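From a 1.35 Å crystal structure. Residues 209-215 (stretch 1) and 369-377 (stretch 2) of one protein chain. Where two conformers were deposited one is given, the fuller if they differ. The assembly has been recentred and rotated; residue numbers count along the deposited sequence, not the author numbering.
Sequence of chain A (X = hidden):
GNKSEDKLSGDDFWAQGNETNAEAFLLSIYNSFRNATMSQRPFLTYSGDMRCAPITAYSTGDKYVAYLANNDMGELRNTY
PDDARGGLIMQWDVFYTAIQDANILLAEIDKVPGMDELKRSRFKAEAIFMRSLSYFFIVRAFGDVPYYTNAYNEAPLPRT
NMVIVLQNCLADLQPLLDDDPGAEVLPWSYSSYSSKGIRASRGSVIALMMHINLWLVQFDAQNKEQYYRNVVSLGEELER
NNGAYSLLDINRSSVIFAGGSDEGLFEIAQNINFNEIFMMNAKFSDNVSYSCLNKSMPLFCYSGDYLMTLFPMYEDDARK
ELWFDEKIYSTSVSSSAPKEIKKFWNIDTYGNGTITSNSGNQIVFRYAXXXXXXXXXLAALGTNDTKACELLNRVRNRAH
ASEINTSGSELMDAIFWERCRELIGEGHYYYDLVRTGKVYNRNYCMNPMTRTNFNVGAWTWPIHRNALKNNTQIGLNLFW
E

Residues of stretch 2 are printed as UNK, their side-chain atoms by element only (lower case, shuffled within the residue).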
# COMPACT_ATOMS: atom_id res chain seq x y z
N MSE A 209 2.16 8.19 -8.31
CA MSE A 209 2.86 9.46 -8.38
C MSE A 209 2.53 10.37 -7.24
O MSE A 209 3.40 11.07 -6.73
CB MSE A 209 2.59 10.14 -9.71
CG MSE A 209 3.22 9.45 -10.96
SE MSE A 209 2.88 10.35 -12.61
CE MSE A 209 4.08 11.93 -12.41
N MSE A 210 1.27 10.33 -6.79
CA MSE A 210 0.90 11.13 -5.63
C MSE A 210 1.62 10.67 -4.38
O MSE A 210 2.15 11.48 -3.63
CB MSE A 210 -0.61 11.13 -5.40
CG MSE A 210 -1.38 11.66 -6.55
SE MSE A 210 -3.33 11.44 -6.47
CE MSE A 210 -3.67 12.70 -5.26
N HIS A 211 1.72 9.35 -4.20
CA HIS A 211 2.44 8.80 -3.07
C HIS A 211 3.92 9.15 -3.12
O HIS A 211 4.51 9.54 -2.11
CB HIS A 211 2.27 7.29 -3.05
CG HIS A 211 1.13 6.85 -2.23
ND1 HIS A 211 -0.17 6.79 -2.69
CD2 HIS A 211 1.12 6.44 -0.95
CE1 HIS A 211 -0.94 6.36 -1.69
NE2 HIS A 211 -0.17 6.15 -0.64
N ILE A 212 4.53 9.06 -4.29
CA ILE A 212 5.96 9.34 -4.40
C ILE A 212 6.23 10.81 -4.07
O ILE A 212 7.14 11.12 -3.28
CB ILE A 212 6.50 8.97 -5.79
CG1 ILE A 212 6.51 7.47 -6.01
CG2 ILE A 212 7.92 9.53 -5.99
CD1 ILE A 212 6.75 7.07 -7.46
N ASN A 213 5.43 11.72 -4.62
CA ASN A 213 5.56 13.14 -4.27
C ASN A 213 5.44 13.36 -2.77
O ASN A 213 6.18 14.16 -2.20
CB ASN A 213 4.51 13.95 -5.00
CG ASN A 213 4.96 14.37 -6.38
OD1 ASN A 213 5.86 15.21 -6.53
ND2 ASN A 213 4.36 13.78 -7.41
N LEU A 214 4.50 12.70 -2.11
CA LEU A 214 4.29 12.93 -0.68
C LEU A 214 5.41 12.36 0.18
O LEU A 214 5.72 12.90 1.25
CB LEU A 214 2.91 12.43 -0.26
CG LEU A 214 1.77 13.27 -0.88
CD1 LEU A 214 0.45 12.55 -0.71
CD2 LEU A 214 1.70 14.65 -0.21
N TRP A 215 6.10 11.33 -0.30
CA TRP A 215 7.30 10.84 0.36
C TRP A 215 8.42 11.86 0.16
O TRP A 215 9.21 12.11 1.07
CB TRP A 215 7.70 9.40 -0.08
CG TRP A 215 6.98 8.42 0.71
CD1 TRP A 215 5.65 8.13 0.63
CD2 TRP A 215 7.51 7.61 1.75
NE1 TRP A 215 5.31 7.20 1.60
CE2 TRP A 215 6.45 6.86 2.29
CE3 TRP A 215 8.79 7.44 2.29
CZ2 TRP A 215 6.64 5.97 3.36
CZ3 TRP A 215 8.98 6.56 3.32
CH2 TRP A 215 7.92 5.84 3.85
N UNK A 369 -8.80 6.94 -1.07
CA UNK A 369 -7.44 7.30 -0.66
C UNK A 369 -6.87 8.44 -1.47
O UNK A 369 -6.30 9.39 -0.91
N UNK A 370 -6.98 8.35 -2.79
CA UNK A 370 -6.44 9.35 -3.68
C UNK A 370 -7.12 10.70 -3.50
O UNK A 370 -6.44 11.71 -3.48
c UNK A 370 -6.54 8.88 -5.11
N UNK A 371 -8.42 10.70 -3.25
CA UNK A 371 -9.11 11.96 -2.98
C UNK A 371 -8.56 12.59 -1.72
O UNK A 371 -8.47 13.80 -1.63
c UNK A 371 -11.33 11.29 -4.12
c UNK A 371 -12.80 10.99 -3.81
c UNK A 371 -11.19 12.36 -5.23
c UNK A 371 -10.63 11.72 -2.86
N UNK A 372 -8.26 11.78 -0.71
CA UNK A 372 -7.71 12.30 0.54
C UNK A 372 -6.30 12.80 0.37
O UNK A 372 -5.93 13.78 0.99
c UNK A 372 -9.97 12.16 2.76
c UNK A 372 -9.27 10.95 2.11
c UNK A 372 -7.83 11.29 1.67
c UNK A 372 -9.30 9.72 3.01
N UNK A 373 -5.50 12.17 -0.48
CA UNK A 373 -4.17 12.70 -0.79
C UNK A 373 -4.23 14.07 -1.46
O UNK A 373 -3.44 14.96 -1.18
c UNK A 373 -2.35 10.47 0.27
c UNK A 373 -2.16 9.61 -2.12
c UNK A 373 -3.38 11.74 -1.67
c UNK A 373 -3.03 10.36 -1.10
N UNK A 374 -5.16 14.21 -2.40
CA UNK A 374 -5.43 15.47 -3.09
C UNK A 374 -5.83 16.53 -2.06
O UNK A 374 -5.25 17.61 -1.99
c UNK A 374 -8.34 17.06 -6.82
c UNK A 374 -7.72 18.27 -6.83
c UNK A 374 -7.95 16.09 -5.93
o UNK A 374 -8.14 19.27 -7.68
c UNK A 374 -6.26 17.51 -5.10
c UNK A 374 -6.50 15.20 -4.14
c UNK A 374 -6.67 18.50 -6.00
c UNK A 374 -6.91 16.31 -5.04
N UNK A 375 -6.77 16.19 -1.18
CA UNK A 375 -7.14 17.11 -0.12
C UNK A 375 -5.95 17.47 0.76
O UNK A 375 -5.78 18.63 1.14
c UNK A 375 -8.25 16.51 0.73
N UNK A 376 -5.15 16.49 1.16
CA UNK A 376 -4.01 16.73 2.01
C UNK A 376 -3.07 17.75 1.39
O UNK A 376 -2.58 18.65 2.07
o UNK A 376 -1.94 13.17 3.10
c UNK A 376 -3.27 15.41 2.22
c UNK A 376 -1.98 15.53 2.98
c UNK A 376 -1.28 14.21 3.17
o UNK A 376 -0.05 14.25 3.42
N UNK A 377 -2.76 17.60 0.11
CA UNK A 377 -1.83 18.49 -0.58
C UNK A 377 -2.41 19.88 -0.66
O UNK A 377 -1.70 20.87 -0.44
c UNK A 377 -1.46 17.95 -2.00

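Position 369 carries no atoms beyond N, CA, C and O, and nothing on stretch 1 lies within 5.5 Å of where a CB would sit; the absence of a side chain identifies Gly369. Position 370 has one side-chain carbon. This CB points sideways and lies 4.3 Å from SE of Met210, a selenomethionine, while the backbone O of 370 is 3.4 Å from Met210 CE. A lone carbon means Ala370.

Position 371 has four side-chain carbons, forked at the second, and its CA-to-CB bond points away, leaving CB, the nearest side-chain atom, 7.4 Å from Met210 CE. The fork after a single CB carbon gives Leu371, with chi1 m and chi2 t. Position 372 repeats the pattern, four carbons forked at the second; its CB starts sideways and its end leads away, with no contact made. It is Leu372.

At position 373 there are again four carbons forked at the second, but here CA-to-CB points toward the other helix. The CB lies 3.7 Å from Met210 CE, and the two branch ends approach His211 and Leu214. This is Leu373: its CD1 is 3.5 Å from His211 CE1, obliquely to the ring, and its CD2 is 3.6 Å from Leu214 CD1.

Position 374 shows one carbon followed by a six-carbon ring bearing one oxygen. Its backbone N is 3.6 Å and its CB 3.9 Å from Met210 CE, whereas the ring leads away. The hydroxylated ring defines Tyr374, chi1 t. Position 375 has a single carbon, CB, 8.4 Å from Met210 CE, out of reach, and is Ala375.

Position 376 has three carbons in a row, the third carrying two oxygens. That carboxylate makes it Glu376, extended through chi1 and chi2 (both t); its OE2 comes within 4.0 Å of Leu214 CD2, and both oxygens are hydrogen-bonded elsewhere in the structure. Position 377 has one carbon, CB, directed toward stretch 1 but still 4.9 Å from Leu214 CD2: Ala377.

The two helices run in broadly the same direction, 38° apart, with axes 10.6 Å apart at closest approach. No hydrogen bond crosses between them, so the contact rests on packing, burying 323 Å² in total. Met210 and Leu214, one turn apart, both point toward stretch 2, and Leu373 touches both. The Met210 methyl CE reaches the backbone of the partner helix, where Ala370 O accepts the hydrogen bond from Tyr374 N (3.0 Å); the small Ala370 side chain lies alongside the selenium.

Stretch 2, residues 369-377: GALLLYAEA
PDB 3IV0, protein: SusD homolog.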